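Local atomic coordinates of dual oxidase maturation factor 1 (Mus musculus, PDB entry 6WXU), a protein that may be required for the maturation of functional dual oxidase DUOX1 and for its transport from the endoplasmic reticulum to the plasma membrane. Residues Val99-Gly104 with Leu155-Lys160; Tyr170-Leu175 with Thr228-Pro233; Leu61-Val66 with Gly258-Leu263. All coordinates share one frame; numbering follows the deposited sequence.

Interaction 1: Val99-Gly104 with Leu155-Lys160; sequences VGLQIG and LYLAEK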
ATOM      1  N   VAL B  99      28.285 -11.593  -4.068  1.00 43.61           N
ATOM      2  CA  VAL B  99      26.880 -11.968  -3.963  1.00 43.61           C
ATOM      3  C   VAL B  99      26.760 -13.266  -3.177  1.00 43.61           C
ATOM      4  O   VAL B  99      27.617 -14.148  -3.262  1.00 43.61           O
ATOM      5  CB  VAL B  99      26.255 -12.098  -5.364  1.00 43.61           C
ATOM      6  CG1 VAL B  99      24.757 -11.937  -5.288  1.00 43.61           C
ATOM      7  CG2 VAL B  99      26.847 -11.077  -6.302  1.00 43.61           C
ATOM      8  N   GLY B 100      25.689 -13.389  -2.409  1.00 41.12           N
ATOM      9  CA  GLY B 100      25.481 -14.578  -1.601  1.00 41.12           C
ATOM     10  C   GLY B 100      24.013 -14.867  -1.404  1.00 41.12           C
ATOM     11  O   GLY B 100      23.169 -13.971  -1.471  1.00 41.12           O
ATOM     12  N   LEU B 101      23.708 -16.137  -1.160  1.00 42.97           N
ATOM     13  CA  LEU B 101      22.361 -16.599  -0.866  1.00 42.97           C
ATOM     14  C   LEU B 101      22.351 -17.301   0.480  1.00 42.97           C
ATOM     15  O   LEU B 101      23.325 -17.950   0.862  1.00 42.97           O
ATOM     16  CB  LEU B 101      21.850 -17.565  -1.931  1.00 42.97           C
ATOM     17  CG  LEU B 101      20.996 -17.028  -3.068  1.00 42.97           C
ATOM     18  CD1 LEU B 101      20.616 -18.165  -3.979  1.00 42.97           C
ATOM     19  CD2 LEU B 101      19.765 -16.360  -2.519  1.00 42.97           C
ATOM     20  N   GLN B 102      21.235 -17.179   1.193  1.00 44.43           N
ATOM     21  CA  GLN B 102      21.086 -17.827   2.492  1.00 44.43           C
ATOM     22  C   GLN B 102      19.621 -18.227   2.631  1.00 44.43           C
ATOM     23  O   GLN B 102      18.790 -17.406   3.021  1.00 44.43           O
ATOM     24  CB  GLN B 102      21.525 -16.905   3.617  1.00 44.43           C
ATOM     25  CG  GLN B 102      23.020 -16.788   3.779  1.00 44.43           C
ATOM     26  CD  GLN B 102      23.394 -15.897   4.928  1.00 44.43           C
ATOM     27  OE1 GLN B 102      22.651 -14.989   5.288  1.00 44.43           O
ATOM     28  NE2 GLN B 102      24.548 -16.155   5.526  1.00 44.43           N
ATOM     29  N   ILE B 103      19.320 -19.480   2.324  1.00 44.40           N
ATOM     30  CA  ILE B 103      17.948 -19.965   2.257  1.00 44.40           C
ATOM     31  C   ILE B 103      17.619 -20.639   3.579  1.00 44.40           C
ATOM     32  O   ILE B 103      18.193 -21.677   3.916  1.00 44.40           O
ATOM     33  CB  ILE B 103      17.748 -20.925   1.081  1.00 44.40           C
ATOM     34  CG1 ILE B 103      18.357 -20.339  -0.185  1.00 44.40           C
ATOM     35  CG2 ILE B 103      16.282 -21.186   0.859  1.00 44.40           C
ATOM     36  CD1 ILE B 103      18.377 -21.293  -1.332  1.00 44.40           C
ATOM     37  N   GLY B 104      16.697 -20.058   4.325  1.00 45.69           N
ATOM     38  CA  GLY B 104      16.245 -20.615   5.582  1.00 45.69           C
ATOM     39  C   GLY B 104      15.000 -21.453   5.423  1.00 45.69           C
ATOM     40  O   GLY B 104      14.745 -22.039   4.369  1.00 45.69           O
ATOM     41  N   LEU B 155      17.434  -8.014  -7.104  1.00 41.05           N
ATOM     42  CA  LEU B 155      16.111  -8.288  -7.652  1.00 41.05           C
ATOM     43  C   LEU B 155      16.098  -9.553  -8.496  1.00 41.05           C
ATOM     44  O   LEU B 155      15.104 -10.284  -8.498  1.00 41.05           O
ATOM     45  CB  LEU B 155      15.637  -7.094  -8.476  1.00 41.05           C
ATOM     46  CG  LEU B 155      15.446  -5.789  -7.708  1.00 41.05           C
ATOM     47  CD1 LEU B 155      15.216  -4.642  -8.657  1.00 41.05           C
ATOM     48  CD2 LEU B 155      14.287  -5.917  -6.758  1.00 41.05           C
ATOM     49  N   TYR B 156      17.188  -9.833  -9.204  1.00 42.05           N
ATOM     50  CA  TYR B 156      17.297 -11.063  -9.981  1.00 42.05           C
ATOM     51  C   TYR B 156      17.179 -12.288  -9.084  1.00 42.05           C
ATOM     52  O   TYR B 156      16.310 -13.151  -9.284  1.00 42.05           O
ATOM     53  CB  TYR B 156      18.626 -11.054 -10.729  1.00 42.05           C
ATOM     54  CG  TYR B 156      18.981 -12.320 -11.452  1.00 42.05           C
ATOM     55  CD1 TYR B 156      18.267 -12.729 -12.561  1.00 42.05           C
ATOM     56  CD2 TYR B 156      20.063 -13.084 -11.054  1.00 42.05           C
ATOM     57  CE1 TYR B 156      18.604 -13.874 -13.232  1.00 42.05           C
ATOM     58  CE2 TYR B 156      20.406 -14.227 -11.720  1.00 42.05           C
ATOM     59  CZ  TYR B 156      19.675 -14.616 -12.808  1.00 42.05           C
ATOM     60  OH  TYR B 156      20.012 -15.760 -13.481  1.00 42.05           O
ATOM     61  N   LEU B 157      18.048 -12.379  -8.078  1.00 41.76           N
ATOM     62  CA  LEU B 157      17.988 -13.514  -7.168  1.00 41.76           C
ATOM     63  C   LEU B 157      16.687 -13.539  -6.386  1.00 41.76           C
ATOM     64  O   LEU B 157      16.217 -14.613  -6.003  1.00 41.76           O
ATOM     65  CB  LEU B 157      19.174 -13.486  -6.212  1.00 41.76           C
ATOM     66  CG  LEU B 157      20.541 -13.682  -6.856  1.00 41.76           C
ATOM     67  CD1 LEU B 157      21.611 -13.735  -5.793  1.00 41.76           C
ATOM     68  CD2 LEU B 157      20.547 -14.944  -7.681  1.00 41.76           C
ATOM     69  N   ALA B 158      16.087 -12.375  -6.136  1.00 42.34           N
ATOM     70  CA  ALA B 158      14.851 -12.343  -5.370  1.00 42.34           C
ATOM     71  C   ALA B 158      13.672 -12.837  -6.185  1.00 42.34           C
ATOM     72  O   ALA B 158      12.721 -13.385  -5.621  1.00 42.34           O
ATOM     73  CB  ALA B 158      14.575 -10.932  -4.872  1.00 42.34           C
ATOM     74  N   GLU B 159      13.702 -12.646  -7.499  1.00 44.04           N
ATOM     75  CA  GLU B 159      12.615 -13.117  -8.338  1.00 44.04           C
ATOM     76  C   GLU B 159      12.781 -14.562  -8.761  1.00 44.04           C
ATOM     77  O   GLU B 159      11.816 -15.160  -9.243  1.00 44.04           O
ATOM     78  CB  GLU B 159      12.483 -12.253  -9.587  1.00 44.04           C
ATOM     79  CG  GLU B 159      13.432 -12.640 -10.685  1.00 44.04           C
ATOM     80  CD  GLU B 159      12.970 -12.155 -12.032  1.00 44.04           C
ATOM     81  OE1 GLU B 159      11.746 -12.149 -12.271  1.00 44.04           O
ATOM     82  OE2 GLU B 159      13.829 -11.773 -12.850  1.00 44.04           O
ATOM     83  N   LYS B 160      13.977 -15.132  -8.612  1.00 42.67           N
ATOM     84  CA  LYS B 160      14.122 -16.565  -8.855  1.00 42.67           C
ATOM     85  C   LYS B 160      13.189 -17.391  -7.975  1.00 42.67           C
ATOM     86  O   LYS B 160      12.776 -18.483  -8.373  1.00 42.67           O
ATOM     87  CB  LYS B 160      15.567 -16.998  -8.627  1.00 42.67           C
ATOM     88  CG  LYS B 160      16.524 -16.585  -9.716  1.00 42.67           C
ATOM     89  CD  LYS B 160      16.256 -17.341 -10.988  1.00 42.67           C
ATOM     90  CE  LYS B 160      17.288 -17.013 -12.036  1.00 42.67           C
ATOM     91  NZ  LYS B 160      17.092 -17.818 -13.261  1.00 42.67           N
TER
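Leu157 meets Val99 and Leu101, and through it helix 152-159 rests against strand 94-103 in the part of the chain predicted to be extracellular. The strand belongs to an antiparallel sheet, and its alternation puts Val99 and Leu101 on the face turned to the helix, while Gly100 between them has no side chain to offer. Followed along the helix, the first residue to matter is Tyr156. It packs on Leu238, which also touches Val99, and its hydroxyl is hydrogen-bonded to an acidic side chain of another protein in the assembly. Leu157 comes next and carries the whole contact. Its CG lies trans to the carbonyl carbon (chi1 -66°) and the chain then extends, which sends CD1 out to the sheet. This methyl approaches Val99 at CG1, 3.7 Å away, and the two side chains cross obliquely rather than meeting end on. Leu101 reaches the same methyl more loosely: its CG lies 4.3 Å from CD1 of Leu157. One delta carbon is therefore set between two strand residues, two positions apart. The nearest alpha carbons, those of Leu101 and Leu157, are 8.3 Å apart, which the side chains alone bridge. After it, Ala158 points away from the strand segment and packs on Ile110 of strand 108-111. At the end, Lys160 N donates a backbone hydrogen bond to Tyr156 O, 3.1 Å, and its NZ pairs with an acidic side chain of the other protein. No hydrogen bond joins the two segments and only 130 Å² is buried between them. All three touching residues are buried and aliphatic, so the contact is held by dispersion and the exclusion of water, its position set by shape and not by directional bonds.

Interaction 2: Tyr170-Leu175 with Thr228-Pro233; sequences YNQYRL and TSLISP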
ATOM      1  N   TYR B 170       9.195 -21.877  -5.466  1.00 47.65           N
ATOM      2  CA  TYR B 170       8.366 -21.310  -4.411  1.00 47.65           C
ATOM      3  C   TYR B 170       7.620 -22.392  -3.643  1.00 47.65           C
ATOM      4  O   TYR B 170       7.737 -22.490  -2.419  1.00 47.65           O
ATOM      5  CB  TYR B 170       7.389 -20.302  -5.005  1.00 47.65           C
ATOM      6  CG  TYR B 170       6.512 -19.632  -3.981  1.00 47.65           C
ATOM      7  CD1 TYR B 170       7.033 -18.704  -3.101  1.00 47.65           C
ATOM      8  CD2 TYR B 170       5.161 -19.920  -3.904  1.00 47.65           C
ATOM      9  CE1 TYR B 170       6.238 -18.089  -2.172  1.00 47.65           C
ATOM     10  CE2 TYR B 170       4.360 -19.309  -2.976  1.00 47.65           C
ATOM     11  CZ  TYR B 170       4.903 -18.393  -2.113  1.00 47.65           C
ATOM     12  OH  TYR B 170       4.106 -17.776  -1.184  1.00 47.65           O
ATOM     13  N   ASN B 171       6.838 -23.212  -4.346  1.00 49.85           N
ATOM     14  CA  ASN B 171       6.017 -24.212  -3.669  1.00 49.85           C
ATOM     15  C   ASN B 171       6.876 -25.201  -2.897  1.00 49.85           C
ATOM     16  O   ASN B 171       6.584 -25.527  -1.741  1.00 49.85           O
ATOM     17  CB  ASN B 171       5.143 -24.946  -4.681  1.00 49.85           C
ATOM     18  CG  ASN B 171       3.968 -24.118  -5.142  1.00 49.85           C
ATOM     19  OD1 ASN B 171       3.829 -22.956  -4.769  1.00 49.85           O
ATOM     20  ND2 ASN B 171       3.115 -24.712  -5.963  1.00 49.85           N
ATOM     21  N   GLN B 172       7.944 -25.690  -3.523  1.00 52.75           N
ATOM     22  CA  GLN B 172       8.786 -26.691  -2.883  1.00 52.75           C
ATOM     23  C   GLN B 172       9.428 -26.142  -1.618  1.00 52.75           C
ATOM     24  O   GLN B 172       9.332 -26.750  -0.546  1.00 52.75           O
ATOM     25  CB  GLN B 172       9.851 -27.169  -3.861  1.00 52.75           C
ATOM     26  CG  GLN B 172      10.627 -28.377  -3.392  1.00 52.75           C
ATOM     27  CD  GLN B 172       9.863 -29.669  -3.589  1.00 52.75           C
ATOM     28  OE1 GLN B 172       8.774 -29.680  -4.159  1.00 52.75           O
ATOM     29  NE2 GLN B 172      10.436 -30.769  -3.119  1.00 52.75           N
ATOM     30  N   TYR B 173      10.093 -24.992  -1.723  1.00 49.20           N
ATOM     31  CA  TYR B 173      10.739 -24.430  -0.545  1.00 49.20           C
ATOM     32  C   TYR B 173       9.727 -24.051   0.522  1.00 49.20           C
ATOM     33  O   TYR B 173       9.999 -24.213   1.715  1.00 49.20           O
ATOM     34  CB  TYR B 173      11.595 -23.229  -0.933  1.00 49.20           C
ATOM     35  CG  TYR B 173      12.969 -23.615  -1.411  1.00 49.20           C
ATOM     36  CD1 TYR B 173      14.013 -23.766  -0.519  1.00 49.20           C
ATOM     37  CD2 TYR B 173      13.221 -23.841  -2.752  1.00 49.20           C
ATOM     38  CE1 TYR B 173      15.267 -24.122  -0.948  1.00 49.20           C
ATOM     39  CE2 TYR B 173      14.469 -24.198  -3.187  1.00 49.20           C
ATOM     40  CZ  TYR B 173      15.489 -24.336  -2.283  1.00 49.20           C
ATOM     41  OH  TYR B 173      16.739 -24.693  -2.717  1.00 49.20           O
ATOM     42  N   ARG B 174       8.544 -23.592   0.123  1.00 49.15           N
ATOM     43  CA  ARG B 174       7.537 -23.204   1.101  1.00 49.15           C
ATOM     44  C   ARG B 174       7.056 -24.404   1.907  1.00 49.15           C
ATOM     45  O   ARG B 174       7.030 -24.364   3.142  1.00 49.15           O
ATOM     46  CB  ARG B 174       6.367 -22.527   0.399  1.00 49.15           C
ATOM     47  CG  ARG B 174       5.403 -21.870   1.337  1.00 49.15           C
ATOM     48  CD  ARG B 174       4.144 -21.466   0.622  1.00 49.15           C
ATOM     49  NE  ARG B 174       3.357 -20.546   1.430  1.00 49.15           N
ATOM     50  CZ  ARG B 174       2.122 -20.163   1.133  1.00 49.15           C
ATOM     51  NH1 ARG B 174       1.528 -20.628   0.044  1.00 49.15           N
ATOM     52  NH2 ARG B 174       1.480 -19.317   1.925  1.00 49.15           N
ATOM     53  N   LEU B 175       6.672 -25.484   1.225  1.00 48.56           N
ATOM     54  CA  LEU B 175       6.170 -26.658   1.930  1.00 48.56           C
ATOM     55  C   LEU B 175       7.256 -27.306   2.779  1.00 48.56           C
ATOM     56  O   LEU B 175       7.013 -27.673   3.937  1.00 48.56           O
ATOM     57  CB  LEU B 175       5.599 -27.664   0.934  1.00 48.56           C
ATOM     58  CG  LEU B 175       4.120 -27.534   0.578  1.00 48.56           C
ATOM     59  CD1 LEU B 175       3.287 -27.494   1.840  1.00 48.56           C
ATOM     60  CD2 LEU B 175       3.844 -26.307  -0.270  1.00 48.56           C
ATOM     61  N   THR B 228      17.099 -30.049  -2.381  1.00 63.09           N
ATOM     62  CA  THR B 228      18.387 -29.944  -3.056  1.00 63.09           C
ATOM     63  C   THR B 228      18.320 -30.456  -4.487  1.00 63.09           C
ATOM     64  O   THR B 228      19.123 -30.047  -5.332  1.00 63.09           O
ATOM     65  CB  THR B 228      19.449 -30.707  -2.268  1.00 63.09           C
ATOM     66  OG1 THR B 228      19.179 -32.112  -2.335  1.00 63.09           O
ATOM     67  CG2 THR B 228      19.428 -30.267  -0.821  1.00 63.09           C
ATOM     68  N   SER B 229      17.380 -31.345  -4.779  1.00 66.33           N
ATOM     69  CA  SER B 229      17.233 -31.897  -6.116  1.00 66.33           C
ATOM     70  C   SER B 229      16.454 -30.983  -7.050  1.00 66.33           C
ATOM     71  O   SER B 229      16.124 -31.396  -8.166  1.00 66.33           O
ATOM     72  CB  SER B 229      16.553 -33.264  -6.042  1.00 66.33           C
ATOM     73  OG  SER B 229      15.295 -33.171  -5.395  1.00 66.33           O
ATOM     74  N   LEU B 230      16.159 -29.762  -6.628  1.00 64.43           N
ATOM     75  CA  LEU B 230      15.339 -28.848  -7.410  1.00 64.43           C
ATOM     76  C   LEU B 230      16.059 -27.570  -7.802  1.00 64.43           C
ATOM     77  O   LEU B 230      15.898 -27.102  -8.930  1.00 64.43           O
ATOM     78  CB  LEU B 230      14.071 -28.495  -6.632  1.00 64.43           C
ATOM     79  CG  LEU B 230      13.035 -27.722  -7.441  1.00 64.43           C
ATOM     80  CD1 LEU B 230      12.325 -28.633  -8.427  1.00 64.43           C
ATOM     81  CD2 LEU B 230      12.055 -27.072  -6.513  1.00 64.43           C
ATOM     82  N   ILE B 231      16.843 -26.979  -6.896  1.00 63.57           N
ATOM     83  CA  ILE B 231      17.589 -25.769  -7.231  1.00 63.57           C
ATOM     84  C   ILE B 231      18.871 -26.075  -7.984  1.00 63.57           C
ATOM     85  O   ILE B 231      19.552 -25.147  -8.437  1.00 63.57           O
ATOM     86  CB  ILE B 231      17.911 -24.964  -5.960  1.00 63.57           C
ATOM     87  CG1 ILE B 231      18.162 -23.494  -6.302  1.00 63.57           C
ATOM     88  CG2 ILE B 231      19.105 -25.565  -5.242  1.00 63.57           C
ATOM     89  CD1 ILE B 231      18.466 -22.629  -5.111  1.00 63.57           C
ATOM     90  N   SER B 232      19.216 -27.353  -8.139  1.00 67.22           N
ATOM     91  CA  SER B 232      20.447 -27.693  -8.850  1.00 67.22           C
ATOM     92  C   SER B 232      20.377 -27.352 -10.333  1.00 67.22           C
ATOM     93  O   SER B 232      21.326 -26.731 -10.844  1.00 67.22           O
ATOM     94  CB  SER B 232      20.790 -29.167  -8.619  1.00 67.22           C
ATOM     95  OG  SER B 232      21.983 -29.521  -9.291  1.00 67.22           O
ATOM     96  N   PRO B 233      19.323 -27.707 -11.081  1.00 66.81           N
ATOM     97  CA  PRO B 233      19.328 -27.394 -12.517  1.00 66.81           C
ATOM     98  C   PRO B 233      19.026 -25.944 -12.852  1.00 66.81           C
ATOM     99  O   PRO B 233      19.400 -25.500 -13.944  1.00 66.81           O
ATOM    100  CB  PRO B 233      18.241 -28.319 -13.078  1.00 66.81           C
ATOM    101  CG  PRO B 233      17.302 -28.481 -11.960  1.00 66.81           C
ATOM    102  CD  PRO B 233      18.149 -28.523 -10.722  1.00 66.81           C
TER
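Gln172 and Leu230 are brought together by matching first torsions: each places CG opposite its own backbone nitrogen, at chi1 -170° in Gln172 and -171° in Leu230. The frame is the predicted extracellular end of the helical bundle, where the first turns of helix 170-199 lie beside a short, weakly bonded helix, about 228-231, that follows the return helix 203-224. The disulfide Cys167-Cys234 ties the chain just outside both segments and so closes the same junction covalently.

In the first half of the contact, Leu230 comes to the glutamine at a slant and touches the aliphatic root of the side chain. Its CD2 is 3.4 Å from CB of Gln172, and CG of Gln172 lies 3.7 Å from that same methyl. The glutamine bends at chi2 (79°), and its amide turns aside to give NE2 to the carbonyl oxygen of Met226, just before the second segment. One residue thus serves twice, with carbon against leucine and nitrogen on a backbone oxygen.

In the second half, Tyr173 crosses Ile231 at about a right angle and touches it with its phenolic end. No hydrogen bond spans the segments, so the hydroxyl oxygen acts here as a packing atom. Ile103 of strand 94-103 touches both of these side chains, which makes the pair part of the joint between helix and sheet. Since Gln172 and Leu230 are only partly buried whereas Tyr173 and Ile231 are buried, the contact deepens from the former pair to the latter. At that inner end the oxygen OH of Tyr173 sits 3.5 Å from CB of Ile231, with CG2 and CD1 of the isoleucine each 3.6 Å from OH.

Interaction 3: Leu61-Val66 with Gly258-Leu263; sequences LFIGAV and GLLCIL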
ATOM      1  N   LEU B  61      20.873 -27.221  28.416  1.00 66.96           N
ATOM      2  CA  LEU B  61      20.705 -25.854  27.938  1.00 66.96           C
ATOM      3  C   LEU B  61      21.216 -25.687  26.514  1.00 66.96           C
ATOM      4  O   LEU B  61      20.565 -25.033  25.696  1.00 66.96           O
ATOM      5  CB  LEU B  61      21.434 -24.892  28.873  1.00 66.96           C
ATOM      6  CG  LEU B  61      20.579 -23.785  29.478  1.00 66.96           C
ATOM      7  CD1 LEU B  61      19.380 -24.374  30.190  1.00 66.96           C
ATOM      8  CD2 LEU B  61      21.413 -22.965  30.428  1.00 66.96           C
ATOM      9  N   PHE B  62      22.369 -26.279  26.197  1.00 62.84           N
ATOM     10  CA  PHE B  62      22.916 -26.159  24.850  1.00 62.84           C
ATOM     11  C   PHE B  62      21.985 -26.780  23.817  1.00 62.84           C
ATOM     12  O   PHE B  62      21.753 -26.197  22.753  1.00 62.84           O
ATOM     13  CB  PHE B  62      24.302 -26.802  24.793  1.00 62.84           C
ATOM     14  CG  PHE B  62      24.818 -27.026  23.402  1.00 62.84           C
ATOM     15  CD1 PHE B  62      25.405 -25.996  22.692  1.00 62.84           C
ATOM     16  CD2 PHE B  62      24.736 -28.275  22.812  1.00 62.84           C
ATOM     17  CE1 PHE B  62      25.887 -26.204  21.416  1.00 62.84           C
ATOM     18  CE2 PHE B  62      25.216 -28.488  21.536  1.00 62.84           C
ATOM     19  CZ  PHE B  62      25.792 -27.452  20.838  1.00 62.84           C
ATOM     20  N   ILE B  63      21.435 -27.958  24.114  1.00 60.19           N
ATOM     21  CA  ILE B  63      20.515 -28.597  23.179  1.00 60.19           C
ATOM     22  C   ILE B  63      19.258 -27.757  23.011  1.00 60.19           C
ATOM     23  O   ILE B  63      18.786 -27.535  21.888  1.00 60.19           O
ATOM     24  CB  ILE B  63      20.186 -30.026  23.643  1.00 60.19           C
ATOM     25  CG1 ILE B  63      21.420 -30.917  23.539  1.00 60.19           C
ATOM     26  CG2 ILE B  63      19.074 -30.602  22.817  1.00 60.19           C
ATOM     27  CD1 ILE B  63      21.216 -32.294  24.103  1.00 60.19           C
ATOM     28  N   GLY B  64      18.706 -27.255  24.115  1.00 59.04           N
ATOM     29  CA  GLY B  64      17.518 -26.430  24.012  1.00 59.04           C
ATOM     30  C   GLY B  64      17.748 -25.151  23.238  1.00 59.04           C
ATOM     31  O   GLY B  64      16.840 -24.661  22.563  1.00 59.04           O
ATOM     32  N   ALA B  65      18.963 -24.607  23.304  1.00 58.06           N
ATOM     33  CA  ALA B  65      19.270 -23.374  22.587  1.00 58.06           C
ATOM     34  C   ALA B  65      19.493 -23.627  21.105  1.00 58.06           C
ATOM     35  O   ALA B  65      19.118 -22.800  20.270  1.00 58.06           O
ATOM     36  CB  ALA B  65      20.497 -22.699  23.189  1.00 58.06           C
ATOM     37  N   VAL B  66      20.111 -24.757  20.764  1.00 54.27           N
ATOM     38  CA  VAL B  66      20.346 -25.077  19.362  1.00 54.27           C
ATOM     39  C   VAL B  66      19.034 -25.355  18.645  1.00 54.27           C
ATOM     40  O   VAL B  66      18.819 -24.887  17.522  1.00 54.27           O
ATOM     41  CB  VAL B  66      21.315 -26.263  19.245  1.00 54.27           C
ATOM     42  CG1 VAL B  66      21.194 -26.888  17.886  1.00 54.27           C
ATOM     43  CG2 VAL B  66      22.726 -25.793  19.477  1.00 54.27           C
ATOM     44  N   GLY B 258      20.972 -33.813  16.822  1.00 59.42           N
ATOM     45  CA  GLY B 258      20.059 -34.941  16.746  1.00 59.42           C
ATOM     46  C   GLY B 258      20.736 -36.248  17.100  1.00 59.42           C
ATOM     47  O   GLY B 258      20.215 -37.040  17.890  1.00 59.42           O
ATOM     48  N   LEU B 259      21.916 -36.490  16.525  1.00 60.99           N
ATOM     49  CA  LEU B 259      22.656 -37.696  16.877  1.00 60.99           C
ATOM     50  C   LEU B 259      23.078 -37.689  18.339  1.00 60.99           C
ATOM     51  O   LEU B 259      23.123 -38.746  18.975  1.00 60.99           O
ATOM     52  CB  LEU B 259      23.877 -37.852  15.977  1.00 60.99           C
ATOM     53  CG  LEU B 259      23.576 -38.043  14.494  1.00 60.99           C
ATOM     54  CD1 LEU B 259      24.843 -38.362  13.728  1.00 60.99           C
ATOM     55  CD2 LEU B 259      22.548 -39.137  14.315  1.00 60.99           C
ATOM     56  N   LEU B 260      23.377 -36.514  18.895  1.00 65.51           N
ATOM     57  CA  LEU B 260      23.733 -36.442  20.308  1.00 65.51           C
ATOM     58  C   LEU B 260      22.557 -36.833  21.194  1.00 65.51           C
ATOM     59  O   LEU B 260      22.710 -37.629  22.128  1.00 65.51           O
ATOM     60  CB  LEU B 260      24.219 -35.038  20.657  1.00 65.51           C
ATOM     61  CG  LEU B 260      24.476 -34.797  22.142  1.00 65.51           C
ATOM     62  CD1 LEU B 260      25.594 -35.693  22.619  1.00 65.51           C
ATOM     63  CD2 LEU B 260      24.799 -33.342  22.406  1.00 65.51           C
ATOM     64  N   CYS B 261      21.376 -36.273  20.925  1.00 67.38           N
ATOM     65  CA  CYS B 261      20.200 -36.617  21.718  1.00 67.38           C
ATOM     66  C   CYS B 261      19.863 -38.095  21.591  1.00 67.38           C
ATOM     67  O   CYS B 261      19.481 -38.738  22.575  1.00 67.38           O
ATOM     68  CB  CYS B 261      19.007 -35.763  21.296  1.00 67.38           C
ATOM     69  SG  CYS B 261      19.197 -34.002  21.592  1.00 67.38           S
ATOM     70  N   ILE B 262      19.989 -38.652  20.388  1.00 68.88           N
ATOM     71  CA  ILE B 262      19.703 -40.071  20.208  1.00 68.88           C
ATOM     72  C   ILE B 262      20.686 -40.918  21.002  1.00 68.88           C
ATOM     73  O   ILE B 262      20.304 -41.905  21.644  1.00 68.88           O
ATOM     74  CB  ILE B 262      19.713 -40.431  18.713  1.00 68.88           C
ATOM     75  CG1 ILE B 262      18.450 -39.897  18.045  1.00 68.88           C
ATOM     76  CG2 ILE B 262      19.831 -41.927  18.520  1.00 68.88           C
ATOM     77  CD1 ILE B 262      18.299 -40.323  16.623  1.00 68.88           C
ATOM     78  N   LEU B 263      21.963 -40.535  20.991  1.00 74.03           N
ATOM     79  CA  LEU B 263      22.958 -41.285  21.746  1.00 74.03           C
ATOM     80  C   LEU B 263      22.683 -41.222  23.242  1.00 74.03           C
ATOM     81  O   LEU B 263      22.796 -42.233  23.943  1.00 74.03           O
ATOM     82  CB  LEU B 263      24.355 -40.758  21.434  1.00 74.03           C
ATOM     83  CG  LEU B 263      25.484 -41.388  22.241  1.00 74.03           C
ATOM     84  CD1 LEU B 263      25.500 -42.888  22.028  1.00 74.03           C
ATOM     85  CD2 LEU B 263      26.816 -40.773  21.860  1.00 74.03           C
TER
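Ile63 touches Cys261 and Leu260, and these two meetings account for the side-chain contact between the segments. The first pairs hydrocarbon with sulfur. SG of Cys261 lies 3.6 Å from CG2 of Ile63 and at the same 3.6 Å from its CD1, so the sulfur is set against the methyls of both branches of the isoleucine rather than against one alone. Two torsions create that site: chi1 of -68° puts CG2 across from the backbone nitrogen, and chi2 of 174° stretches the other branch until CD1 reaches forward as well. The thiol is not limited to this neighbour, because Cys261 also packs on Thr213 and Gln217 of helix 203-224.

The second meeting is purely aliphatic and somewhat looser. CD2 of Leu260 stands 4.1 Å from CD1 of Ile63, and the side chains lie at an angle to each other. Cys261 and Ile63 are buried, whereas Leu260 is partly exposed, which places it on the outer side of the contact. The segments lie on helices 50-72 and 249-273, both predicted to span the membrane, and their chains run in opposite directions, so this is antiparallel helix packing within the transmembrane bundle. Ile63 and Cys261 are the closest pair of alpha carbons, 8.2 Å apart, and 137 Å² is buried in all.

Contacts within or alongside the helices form a third group. Phe62, on the surface and perhaps facing lipid, has CG2 of Val66 3.7 Å above one face of its ring, offset toward the rim. Val66 in turn packs on Ile253 and Thr257, continuing the helix pairing beyond the segment. Backbone polar groups are engaged inside each helix: N of Val66 bonds to O of Phe62 at 3.0 Å, and N of Ile262 to O of Gly258 likewise at 3.0 Å.

Overall arrangement
From the N terminus, residues 61-66 open interaction 3, whose loop closes last, at 258-263, across 191 intervening residues. Within that span the other two contacts follow in series without crossing: interaction 1 runs from 99-104 to 155-160, and interaction 2 from 170-175 to 228-233. Interaction 3 joins two membrane helices. Interaction 1 ties helix 152-159 to the sheet, and interaction 2 joins the start of helix 170-199 to the short, weakly bonded helix 228-231. The first two have centres about 13 Å apart and touch, CG2 of Ile103 lying 3.6 Å from CE1 of Tyr173. Interaction 3 stays apart, its centre about 31 Å and 28 Å from the centres of interactions 1 and 2.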